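Local structure of fructokinase (Silicibacter sp., 3C8U) at residues L63-R66 with L67-P70; L74-K77 with G78-E81; E86-Q89 with R90-H93; R142-T145 with A146-V150; D187-N190 with A191-I194. The protein probably transfers a phosphate group from ATP to fructose, as a P-loop kinase built on a five-stranded parallel sheet. One frame throughout, in Å; residues are numbered along the deposited sequence.

Contact 1: residues L63-R66 with L67-P70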
loop_
_atom_site.group_PDB
_atom_site.type_symbol
_atom_site.label_atom_id
_atom_site.label_comp_id
_atom_site.label_asym_id
_atom_site.label_seq_id
_atom_site.Cartn_x
_atom_site.Cartn_y
_atom_site.Cartn_z
ATOM N N LEU A 63 5.766 9.669 8.388
ATOM C CA LEU A 63 6.473 10.466 9.388
ATOM C C LEU A 63 5.478 10.953 10.427
ATOM O O LEU A 63 4.304 11.157 10.121
ATOM C CB LEU A 63 7.119 11.688 8.737
ATOM C CG LEU A 63 8.261 11.426 7.773
ATOM C CD1 LEU A 63 8.910 12.787 7.410
ATOM C CD2 LEU A 63 9.244 10.472 8.395
ATOM N N ASP A 64 5.974 11.219 11.636
ATOM C CA ASP A 64 5.129 11.778 12.698
ATOM C C ASP A 64 4.866 13.248 12.415
ATOM O O ASP A 64 5.670 13.943 11.794
ATOM C CB ASP A 64 5.793 11.632 14.063
ATOM C CG ASP A 64 4.844 11.944 15.227
ATOM O OD1 ASP A 64 4.027 11.056 15.581
ATOM O OD2 ASP A 64 4.984 13.031 15.824
ATOM N N ASN A 65 3.750 13.721 12.930
ATOM C CA ASN A 65 3.350 15.122 12.765
ATOM C C ASN A 65 4.409 16.085 13.307
ATOM O O ASN A 65 4.540 17.212 12.847
ATOM C CB ASN A 65 2.002 15.381 13.466
ATOM C CG ASN A 65 0.875 14.712 12.773
ATOM O OD1 ASN A 65 1.050 14.208 11.664
ATOM N ND2 ASN A 65 -0.302 14.681 13.407
ATOM N N ARG A 66 5.183 15.610 14.280
ATOM C CA ARG A 66 6.143 16.472 14.973
ATOM C C ARG A 66 7.334 16.720 14.061
ATOM O O ARG A 66 8.085 17.664 14.230
ATOM C CB ARG A 66 6.584 15.891 16.305
ATOM C CG ARG A 66 7.670 14.865 16.199
ATOM C CD ARG A 66 7.940 14.275 17.559
ATOM N NE ARG A 66 6.862 13.382 17.968
ATOM C CZ ARG A 66 6.856 12.718 19.118
ATOM N NH1 ARG A 66 7.878 12.844 19.959
ATOM N NH2 ARG A 66 5.856 11.929 19.432
ATOM N N LEU A 67 7.459 15.879 13.041
ATOM C CA LEU A 67 8.481 16.082 12.025
ATOM C C LEU A 67 7.894 16.867 10.852
ATOM O O LEU A 67 8.556 17.730 10.271
ATOM C CB LEU A 67 9.072 14.759 11.541
ATOM C CG LEU A 67 9.986 14.053 12.536
ATOM C CD1 LEU A 67 10.787 12.968 11.851
ATOM C CD2 LEU A 67 10.894 15.071 13.174
ATOM N N LEU A 68 6.655 16.527 10.503
ATOM C CA LEU A 68 6.011 17.099 9.319
ATOM C C LEU A 68 5.787 18.596 9.486
ATOM O O LEU A 68 5.990 19.399 8.560
ATOM C CB LEU A 68 4.667 16.409 9.043
ATOM C CG LEU A 68 4.711 14.945 8.545
ATOM C CD1 LEU A 68 3.291 14.413 8.305
ATOM C CD2 LEU A 68 5.566 14.830 7.272
ATOM N N GLU A 69 5.423 18.970 10.700
ATOM C CA GLU A 69 4.973 20.338 10.978
ATOM C C GLU A 69 6.046 21.387 10.667
ATOM O O GLU A 69 5.814 22.314 9.914
ATOM C CB GLU A 69 4.470 20.465 12.425
ATOM C CG GLU A 69 3.535 21.636 12.656
ATOM C CD GLU A 69 4.270 22.933 12.754
ATOM O OE1 GLU A 69 5.448 22.912 13.173
ATOM O OE2 GLU A 69 3.672 23.974 12.406
ATOM N N PRO A 70 7.228 21.231 11.261
ATOM C CA PRO A 70 8.264 22.228 11.018
ATOM C C PRO A 70 8.756 22.266 9.567
ATOM O O PRO A 70 9.483 23.195 9.170
ATOM C CB PRO A 70 9.407 21.823 11.972
ATOM C CG PRO A 70 8.941 20.612 12.731
ATOM C CD PRO A 70 7.523 20.345 12.409
#
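Leu63 and Leu68 meet at the start of the short helix 65-68, a local N-terminal capping contact at the protein surface, in the segment that joins strand 53-57 to helix 85-97. Their side chains cross at a slant, with Leu63 CB 3.8 Å from Leu68 CD2 and the Leu63 CD1 methyl reaching the same atom. Leu68 is the buried member of the pair, and Lys77 and Thr82 pack on it as well.

Asp64 is the N-cap. Its carboxylate reaches forward over the first turn, and OD2 accepts the backbone N-H of Arg66 at 3.0 Å between Arg66 N and Asp64 OD2. The same oxygen takes a salt bridge from the Arg66 side chain, 2.9 Å from NE to OD2, with the N-H nearly straight at 164°. The two donors arrive from opposite faces of the carboxylate. OD2 lies in the guanidinium plane, although NE itself stands well above the carboxylate plane. Arg66 gets there by setting CG between its backbone N and carbonyl carbon (chi1 82°) and bending again at chi3.

The backbone carbonyl of the same residue, Asp64 O, receives both Leu67 N and Leu68 N, and Glu69 N binds Asn65 O at 2.9 Å. The Asn65 amide is held by Lys77 and Asp111, while its OD1 lies 4.0 Å from Leu68 CD1. At the far end, Pro70 CD rests 3.3 Å from Arg66 O.

Asp64 O and Asp64 OD2 thus take two donors each, and the doubly held carboxylate oxygen would be expected to favour the charged form of the acid.

Contact 2: residues L74-K77 with G78-E81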
loop_
_atom_site.group_PDB
_atom_site.type_symbol
_atom_site.label_atom_id
_atom_site.label_comp_id
_atom_site.label_asym_id
_atom_site.label_seq_id
_atom_site.Cartn_x
_atom_site.Cartn_y
_atom_site.Cartn_z
ATOM N N LEU A 74 2.566 19.343 6.981
ATOM C CA LEU A 74 1.464 18.760 7.729
ATOM C C LEU A 74 0.179 18.698 6.880
ATOM O O LEU A 74 -0.563 17.700 6.902
ATOM C CB LEU A 74 1.243 19.505 9.045
ATOM C CG LEU A 74 0.317 18.783 10.019
ATOM C CD1 LEU A 74 0.861 17.412 10.380
ATOM C CD2 LEU A 74 0.127 19.644 11.284
ATOM N N PRO A 75 -0.111 19.763 6.131
ATOM C CA PRO A 75 -1.360 19.716 5.354
ATOM C C PRO A 75 -1.359 18.719 4.196
ATOM O O PRO A 75 -2.408 18.449 3.605
ATOM C CB PRO A 75 -1.523 21.154 4.832
ATOM C CG PRO A 75 -0.344 21.900 5.216
ATOM C CD PRO A 75 0.553 21.072 6.088
ATOM N N ARG A 76 -0.200 18.152 3.902
ATOM C CA ARG A 76 -0.056 17.203 2.789
ATOM C C ARG A 76 0.263 15.783 3.272
ATOM O O ARG A 76 0.708 14.917 2.507
ATOM C CB ARG A 76 1.047 17.667 1.836
ATOM C CG ARG A 76 0.650 18.768 0.876
ATOM C CD ARG A 76 1.908 19.384 0.260
ATOM N NE ARG A 76 2.699 18.439 -0.528
ATOM C CZ ARG A 76 2.255 17.946 -1.669
ATOM N NH1 ARG A 76 1.062 18.329 -2.087
ATOM N NH2 ARG A 76 2.967 17.092 -2.374
ATOM N N LYS A 77 0.044 15.551 4.553
ATOM C CA LYS A 77 0.241 14.214 5.110
ATOM C C LYS A 77 -0.463 13.214 4.244
ATOM O O LYS A 77 -1.643 13.351 3.957
ATOM C CB LYS A 77 -0.256 14.089 6.539
ATOM C CG LYS A 77 0.176 12.803 7.222
ATOM C CD LYS A 77 -0.066 12.861 8.732
ATOM C CE LYS A 77 0.387 11.578 9.413
ATOM N NZ LYS A 77 0.315 11.584 10.881
ATOM N N GLY A 78 0.287 12.220 3.792
ATOM C CA GLY A 78 -0.233 11.248 2.850
ATOM C C GLY A 78 0.479 11.302 1.527
ATOM O O GLY A 78 0.511 10.321 0.785
ATOM N N ALA A 79 1.028 12.465 1.234
ATOM C CA ALA A 79 1.860 12.652 0.043
ATOM C C ALA A 79 3.162 11.858 0.186
ATOM O O ALA A 79 3.617 11.580 1.310
ATOM C CB ALA A 79 2.160 14.162 -0.201
ATOM N N PRO A 80 3.798 11.515 -0.939
ATOM C CA PRO A 80 4.961 10.635 -0.861
ATOM C C PRO A 80 6.044 11.196 0.053
ATOM O O PRO A 80 6.710 10.462 0.770
ATOM C CB PRO A 80 5.470 10.570 -2.302
ATOM C CG PRO A 80 4.417 11.085 -3.151
ATOM C CD PRO A 80 3.404 11.814 -2.327
ATOM N N GLU A 81 6.230 12.508 -0.002
ATOM C CA GLU A 81 7.334 13.132 0.749
ATOM C C GLU A 81 7.078 13.136 2.263
ATOM O O GLU A 81 7.962 13.432 3.085
ATOM C CB GLU A 81 7.649 14.539 0.253
ATOM C CG GLU A 81 6.529 15.498 0.430
ATOM C CD GLU A 81 5.672 15.660 -0.810
ATOM O OE1 GLU A 81 5.394 14.648 -1.528
ATOM O OE2 GLU A 81 5.252 16.822 -1.030
#
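Arg76 meets residues 78-81 with both its carbonyl and its guanidinium, just after the short 3-10 segment of Leu74 and Pro75. Its carbonyl starts a type II beta turn, closed by Ala79 N at 2.8 Å from Arg76 O. Its side chain bends at chi3 (62°) to bring the guanidinium across to the Glu81 carboxylate. There NH2 forms a salt bridge 2.7 Å from Glu81 OE2, which lies in the guanidinium plane and is met on its syn side; a weak bond of 3.1 Å joins NE to the same OE2. The two flat groups are turned 41° apart, and Ala79 CB covers part of one guanidinium face, 3.7 Å from Arg76 NH2.

Lys77 follows at the first corner of the turn, its backbone N-H given to Leu74 O and its extended side chain leading away to Asn65 and Asp111. The next corner is Gly78, whose positive phi would press a CB against the carbonyl oxygen of Lys77.

The turn lies in the loop between helix 65-68 and helix 85-97. Lys77 packs on Leu68 of the former, and Lys77 O accepts from the side chain of Asn186, the first residue of helix 186-195.

Contact 3: residues E86-Q89 with R90-H93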
loop_
_atom_site.group_PDB
_atom_site.type_symbol
_atom_site.label_atom_id
_atom_site.label_comp_id
_atom_site.label_asym_id
_atom_site.label_seq_id
_atom_site.Cartn_x
_atom_site.Cartn_y
_atom_site.Cartn_z
ATOM N N GLU A 86 13.186 5.785 2.960
ATOM C CA GLU A 86 14.395 4.998 3.178
ATOM C C GLU A 86 14.118 3.865 4.178
ATOM O O GLU A 86 14.602 2.744 4.018
ATOM C CB GLU A 86 15.591 5.873 3.638
ATOM C CG GLU A 86 16.025 6.982 2.663
ATOM C CD GLU A 86 17.426 7.555 2.966
ATOM O OE1 GLU A 86 18.418 6.803 2.870
ATOM O OE2 GLU A 86 17.543 8.753 3.315
ATOM N N GLY A 87 13.322 4.160 5.186
ATOM C CA GLY A 87 12.932 3.143 6.185
ATOM C C GLY A 87 12.041 2.078 5.586
ATOM O O GLY A 87 12.194 0.876 5.847
ATOM N N PHE A 88 11.112 2.515 4.748
ATOM C CA PHE A 88 10.195 1.552 4.063
ATOM C C PHE A 88 11.022 0.674 3.139
ATOM O O PHE A 88 10.845 -0.538 3.068
ATOM C CB PHE A 88 9.123 2.310 3.269
ATOM C CG PHE A 88 8.159 1.416 2.520
ATOM C CD1 PHE A 88 7.463 0.402 3.170
ATOM C CD2 PHE A 88 7.958 1.602 1.180
ATOM C CE1 PHE A 88 6.572 -0.394 2.474
ATOM C CE2 PHE A 88 7.062 0.811 0.473
ATOM C CZ PHE A 88 6.384 -0.196 1.128
ATOM N N GLN A 89 11.926 1.308 2.415
ATOM C CA GLN A 89 12.784 0.571 1.489
ATOM C C GLN A 89 13.600 -0.478 2.248
ATOM O O GLN A 89 13.748 -1.603 1.792
ATOM C CB GLN A 89 13.702 1.508 0.699
ATOM C CG GLN A 89 14.573 0.785 -0.306
ATOM C CD GLN A 89 15.314 1.751 -1.211
ATOM O OE1 GLN A 89 15.228 1.679 -2.438
ATOM N NE2 GLN A 89 16.034 2.675 -0.606
ATOM N N ARG A 90 14.089 -0.090 3.423
ATOM C CA ARG A 90 14.897 -0.976 4.257
ATOM C C ARG A 90 14.080 -2.181 4.702
ATOM O O ARG A 90 14.570 -3.301 4.742
ATOM C CB ARG A 90 15.494 -0.248 5.470
ATOM C CG ARG A 90 16.770 0.498 5.143
ATOM C CD ARG A 90 17.515 1.037 6.387
ATOM N NE ARG A 90 16.793 2.108 7.043
ATOM C CZ ARG A 90 16.926 3.377 6.691
ATOM N NH1 ARG A 90 17.761 3.685 5.704
ATOM N NH2 ARG A 90 16.233 4.321 7.318
ATOM N N LEU A 91 12.813 -1.944 5.018
ATOM C CA LEU A 91 11.895 -3.038 5.401
ATOM C C LEU A 91 11.701 -4.026 4.266
ATOM O O LEU A 91 11.789 -5.245 4.448
ATOM C CB LEU A 91 10.515 -2.501 5.868
ATOM C CG LEU A 91 9.386 -3.553 5.890
ATOM C CD1 LEU A 91 9.662 -4.669 6.942
ATOM C CD2 LEU A 91 8.064 -2.912 6.137
ATOM N N CYS A 92 11.430 -3.481 3.086
ATOM C CA CYS A 92 11.218 -4.315 1.901
ATOM C C CYS A 92 12.409 -5.256 1.679
ATOM O O CYS A 92 12.242 -6.479 1.426
ATOM C CB CYS A 92 10.969 -3.454 0.664
ATOM S SG CYS A 92 9.362 -2.618 0.747
ATOM N N HIS A 93 13.596 -4.695 1.829
ATOM C CA HIS A 93 14.823 -5.506 1.685
ATOM C C HIS A 93 14.934 -6.572 2.762
ATOM O O HIS A 93 15.278 -7.741 2.471
ATOM C CB HIS A 93 16.079 -4.662 1.563
ATOM C CG HIS A 93 16.205 -4.000 0.222
ATOM N ND1 HIS A 93 16.299 -4.718 -0.957
ATOM C CD2 HIS A 93 16.237 -2.691 -0.133
ATOM C CE1 HIS A 93 16.376 -3.876 -1.977
ATOM N NE2 HIS A 93 16.340 -2.644 -1.507
HETATM O O HOH W 1 18.476 6.365 5.709
HETATM O O HOH W 2 16.172 -0.484 -3.285
#
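Four consecutive i to i+4 backbone bonds, from Arg90 N to Glu86 O through His93 N to Gln89 O, mark regular alpha-helix within helix 85-97. On the inner side, Cys92 SG sits over one face of the Phe88 ring, 4.0 Å from the ring centroid and 16° off its normal, in a sulfur-aromatic contact. Phe88 reaches this place with CG anti to its backbone N (chi1 179°), and the Phe61 ring meets it at about 55°.

The outer side is polar. The Arg90 chain bends at chi3 and lays its guanidinium flat against the preceding turn, with Glu86 O 3.6 Å from CZ and over the centre of one face. Its NH1 approaches Glu86 CB, whereas Glu86 OE1 stays 4.3 Å from Arg90 NH1, beyond a salt bridge; in the modelled conformer of Glu86 a water appears to bridge the gap. Gln89 and His93 lie side by side, pointing the same way, with Gln89 CG 3.9 Å from His93 CD2. A second water, in the plane of the imidazole, lies 2.8 Å from His93 NE2 and donates to Gln89 OE1.

Water thus couples Gln89 to His93, and tentatively Glu86 to Arg90, while sulfur and aromatic carbon pack on the buried side.

Contact 4: residues R142-T145 with A146-V150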
loop_
_atom_site.group_PDB
_atom_site.type_symbol
_atom_site.label_atom_id
_atom_site.label_comp_id
_atom_site.label_asym_id
_atom_site.label_seq_id
_atom_site.Cartn_x
_atom_site.Cartn_y
_atom_site.Cartn_z
ATOM N N ARG A 142 10.686 4.726 -7.522
ATOM C CA ARG A 142 10.658 3.976 -8.797
ATOM C C ARG A 142 11.564 2.747 -8.697
ATOM O O ARG A 142 11.405 1.765 -9.430
ATOM C CB ARG A 142 11.042 4.855 -10.000
ATOM C CG ARG A 142 12.471 5.359 -10.000
ATOM C CD ARG A 142 12.799 5.965 -11.351
ATOM N NE ARG A 142 11.890 7.043 -11.718
ATOM C CZ ARG A 142 12.213 8.332 -11.680
ATOM N NH1 ARG A 142 13.404 8.715 -11.246
ATOM N NH2 ARG A 142 11.333 9.241 -12.039
ATOM N N ASP A 143 12.449 2.791 -7.717
ATOM C CA ASP A 143 13.409 1.710 -7.498
ATOM C C ASP A 143 12.776 0.525 -6.804
ATOM O O ASP A 143 13.344 -0.562 -6.769
ATOM C CB ASP A 143 14.599 2.158 -6.681
ATOM C CG ASP A 143 15.426 3.185 -7.399
ATOM O OD1 ASP A 143 15.370 3.244 -8.631
ATOM O OD2 ASP A 143 16.118 3.930 -6.711
ATOM N N LEU A 144 11.577 0.737 -6.271
ATOM C CA LEU A 144 10.909 -0.332 -5.547
ATOM C C LEU A 144 10.449 -1.438 -6.494
ATOM O O LEU A 144 10.371 -2.615 -6.116
ATOM C CB LEU A 144 9.724 0.180 -4.729
ATOM C CG LEU A 144 10.032 1.084 -3.543
ATOM C CD1 LEU A 144 8.707 1.553 -2.947
ATOM C CD2 LEU A 144 10.919 0.391 -2.512
ATOM N N THR A 145 10.153 -1.080 -7.728
ATOM C CA THR A 145 9.614 -2.069 -8.687
ATOM C C THR A 145 10.592 -3.223 -8.919
ATOM O O THR A 145 10.214 -4.331 -9.229
ATOM C CB THR A 145 9.258 -1.439 -10.038
ATOM O OG1 THR A 145 10.427 -0.875 -10.639
ATOM C CG2 THR A 145 8.228 -0.375 -9.858
ATOM N N ALA A 146 11.857 -2.945 -8.726
ATOM C CA ALA A 146 12.891 -3.966 -8.910
ATOM C C ALA A 146 12.828 -4.978 -7.794
ATOM O O ALA A 146 13.374 -6.071 -7.902
ATOM C CB ALA A 146 14.268 -3.342 -8.956
ATOM N N ILE A 147 12.187 -4.596 -6.690
ATOM C CA ILE A 147 12.163 -5.452 -5.477
ATOM C C ILE A 147 11.009 -6.452 -5.521
ATOM O O ILE A 147 11.061 -7.521 -4.945
ATOM C CB ILE A 147 11.960 -4.619 -4.161
ATOM C CG1 ILE A 147 13.058 -3.583 -3.980
ATOM C CG2 ILE A 147 12.003 -5.504 -2.901
ATOM C CD1 ILE A 147 12.870 -2.798 -2.707
ATOM N N TRP A 148 9.943 -6.053 -6.184
ATOM C CA TRP A 148 8.731 -6.847 -6.197
ATOM C C TRP A 148 8.930 -8.110 -7.040
ATOM O O TRP A 148 9.570 -8.069 -8.091
ATOM C CB TRP A 148 7.533 -6.086 -6.770
ATOM C CG TRP A 148 7.267 -4.678 -6.239
ATOM C CD1 TRP A 148 6.813 -3.630 -6.958
ATOM C CD2 TRP A 148 7.466 -4.194 -4.899
ATOM N NE1 TRP A 148 6.692 -2.516 -6.161
ATOM C CE2 TRP A 148 7.071 -2.841 -4.883
ATOM C CE3 TRP A 148 7.915 -4.781 -3.711
ATOM C CZ2 TRP A 148 7.129 -2.059 -3.732
ATOM C CZ3 TRP A 148 7.969 -4.005 -2.559
ATOM C CH2 TRP A 148 7.572 -2.656 -2.577
ATOM N N ASP A 149 8.328 -9.217 -6.601
ATOM C CA ASP A 149 8.328 -10.424 -7.417
ATOM C C ASP A 149 7.159 -10.447 -8.368
ATOM O O ASP A 149 7.266 -10.897 -9.507
ATOM C CB ASP A 149 8.401 -11.680 -6.541
ATOM C CG ASP A 149 9.696 -11.742 -5.764
ATOM O OD1 ASP A 149 10.789 -11.849 -6.380
ATOM O OD2 ASP A 149 9.631 -11.716 -4.527
ATOM N N VAL A 150 6.032 -9.946 -7.875
ATOM C CA VAL A 150 4.811 -9.774 -8.671
ATOM C C VAL A 150 4.214 -8.444 -8.234
ATOM O O VAL A 150 4.262 -8.073 -7.065
ATOM C CB VAL A 150 3.762 -10.922 -8.489
ATOM C CG1 VAL A 150 2.503 -10.700 -9.363
ATOM C CG2 VAL A 150 4.393 -12.320 -8.755
HETATM O O HOH W 3 10.885 -6.926 -10.256
#
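Leu144 O is the acceptor on which this helical turn is wound. Ile147 N binds it at 2.7 Å, from above the carbonyl plane and not on a lone pair, and Trp148 N adds a weak bond of 3.5 Å to the same Leu144 O. Ala146 N is likewise only weakly held, by Asp143 O at 3.4 Å. Leu144 O also lies beneath the indole of Trp148, 3.4 Å from the ring plane and over its centre, so the oxygen is covered by the aromatic face as well as by the two N-H groups.

Two further carbonyls are served by one water, which donates to Thr145 O at 2.9 Å and to Trp148 O at 2.8 Å and so ties the end of the turn together. The indole N-H of Trp148 is satisfied by Leu134 O. Past the turn, the Asp149 carboxylate accepts from Leu24 N and Gln19.

Apolar contacts line the inner side. Leu144 CB packs 3.6 Å from Trp148 CZ2, and Leu144 CD2 meets Ile147 CD1 at 3.7 Å, the two branched chains slanting across each other. Ile147 and Trp148 continue this layer onto Leu24 of strand 23-28 and Cys92 of helix 85-97.

Residues 142-147 have helical backbone angles without the regular bonds, and the chain turns extended at Trp148: a turn leading into strand 150-154, which lies between strands 23-28 and 203-205 of the parallel sheet, consistent with the alpha/beta fold of P-loop kinases.

Contact 5: residues D187-N190 with A191-I194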
loop_
_atom_site.group_PDB
_atom_site.type_symbol
_atom_site.label_atom_id
_atom_site.label_comp_id
_atom_site.label_asym_id
_atom_site.label_seq_id
_atom_site.Cartn_x
_atom_site.Cartn_y
_atom_site.Cartn_z
ATOM N N ASP A 187 -5.905 14.121 -0.411
ATOM C CA ASP A 187 -6.130 12.750 -0.905
ATOM C C ASP A 187 -6.219 12.716 -2.430
ATOM O O ASP A 187 -5.572 11.887 -3.086
ATOM C CB ASP A 187 -7.356 12.104 -0.264
ATOM C CG ASP A 187 -7.089 11.619 1.158
ATOM O OD1 ASP A 187 -5.923 11.309 1.464
ATOM O OD2 ASP A 187 -8.043 11.547 1.969
ATOM N N LEU A 188 -6.994 13.652 -2.992
ATOM C CA LEU A 188 -7.305 13.616 -4.444
ATOM C C LEU A 188 -6.116 14.121 -5.249
ATOM O O LEU A 188 -5.875 13.667 -6.359
ATOM C CB LEU A 188 -8.583 14.403 -4.826
ATOM C CG LEU A 188 -9.919 13.640 -4.981
ATOM C CD1 LEU A 188 -10.849 14.461 -5.898
ATOM C CD2 LEU A 188 -9.793 12.196 -5.519
ATOM N N ALA A 189 -5.367 15.051 -4.660
ATOM C CA ALA A 189 -4.152 15.569 -5.293
ATOM C C ALA A 189 -3.150 14.421 -5.391
ATOM O O ALA A 189 -2.429 14.261 -6.384
ATOM C CB ALA A 189 -3.545 16.758 -4.496
ATOM N N ASN A 190 -3.146 13.602 -4.354
ATOM C CA ASN A 190 -2.225 12.432 -4.299
ATOM C C ASN A 190 -2.640 11.396 -5.335
ATOM O O ASN A 190 -1.827 10.808 -6.037
ATOM C CB ASN A 190 -2.200 11.815 -2.893
ATOM C CG ASN A 190 -1.537 12.739 -1.861
ATOM O OD1 ASN A 190 -0.769 13.643 -2.211
ATOM N ND2 ASN A 190 -1.910 12.569 -0.604
ATOM N N ALA A 191 -3.952 11.201 -5.412
ATOM C CA ALA A 191 -4.531 10.234 -6.365
ATOM C C ALA A 191 -4.112 10.641 -7.760
ATOM O O ALA A 191 -3.756 9.833 -8.588
ATOM C CB ALA A 191 -6.062 10.148 -6.248
ATOM N N ARG A 192 -4.093 11.948 -7.957
ATOM C CA ARG A 192 -3.785 12.546 -9.245
ATOM C C ARG A 192 -2.292 12.377 -9.563
ATOM O O ARG A 192 -1.918 12.000 -10.686
ATOM C CB ARG A 192 -4.209 14.032 -9.251
ATOM C CG ARG A 192 -4.578 14.602 -10.600
ATOM C CD ARG A 192 -5.661 15.729 -10.511
ATOM N NE ARG A 192 -5.494 16.617 -9.363
ATOM C CZ ARG A 192 -6.337 16.669 -8.329
ATOM N NH1 ARG A 192 -7.417 15.889 -8.306
ATOM N NH2 ARG A 192 -6.107 17.503 -7.318
ATOM N N ALA A 193 -1.441 12.651 -8.569
ATOM C CA ALA A 193 0.035 12.494 -8.721
ATOM C C ALA A 193 0.384 11.046 -9.061
ATOM O O ALA A 193 1.294 10.739 -9.855
ATOM C CB ALA A 193 0.783 12.922 -7.402
ATOM N N ILE A 194 -0.383 10.156 -8.445
ATOM C CA ILE A 194 -0.211 8.709 -8.660
ATOM C C ILE A 194 -0.535 8.365 -10.105
ATOM O O ILE A 194 0.232 7.684 -10.768
ATOM C CB ILE A 194 -1.091 7.869 -7.698
ATOM C CG1 ILE A 194 -0.439 7.848 -6.315
ATOM C CG2 ILE A 194 -1.289 6.426 -8.229
ATOM C CD1 ILE A 194 -1.424 7.576 -5.180
#
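Arg192 folds its guanidinium back over the previous turn of alpha-helix 186-195, one face lying 3.3 Å from Leu188 O, which sits toward the rim of the group. The NH1 of Arg192 is near Leu188 O but badly angled for a hydrogen bond, so this is flat packing on the backbone. NH2 lies 3.4 Å from Ala189 CA, and Ala189 CB and Leu188 CB border the guanidinium at longer range. The chain reaches back by leaving CG roughly opposite the backbone N (chi1 -152°) and bending at both chi2 and chi3.

Regular i to i+4 bonds run along the backbone: Ala191 N to Asp187 O, Arg192 N to Leu188 O, Ala193 N to Ala189 O and Ile194 N to Asn190 O.

Other side chains face helix 158-171 and the nearby loops. Leu188 packs on Met158 and Glu162 of helix 158-171, and Asp187 makes a salt bridge with Arg168 of the same helix. Asn190, whose ND2 makes a weak bond to Asn186, packs against Ala79 and Tyr133. The Ile194 side chain lies close to a loop whose sequence is consistent with a Walker A P-loop, though it makes no contact with it. Ile194 CG1 stands anti to the carbonyl carbon (chi1 -77°), which turns the chain back along the helix and places CG1 3.3 Å and CD1 3.4 Å from Asn190 O.

How the contacts relate
From the N terminus, the five contacts follow in series; none nests in or crosses another, and each closes only a local turn. Contact 1 caps helix 65-68 and touches contact 2 through Asn65, Leu68 and Lys77. Contact 2, in the loop before helix 85-97, reaches contact 5 through Gly78 and Ala79 against Asn190, joining that loop to helix 186-195. Contacts 3 and 4 form a second group: Phe88, Cys92 and His93 of helix 85-97 pack on Leu144, Ile147 and Trp148 before strand 150-154. The centres of contacts 3 and 5 lie about 23 Å apart.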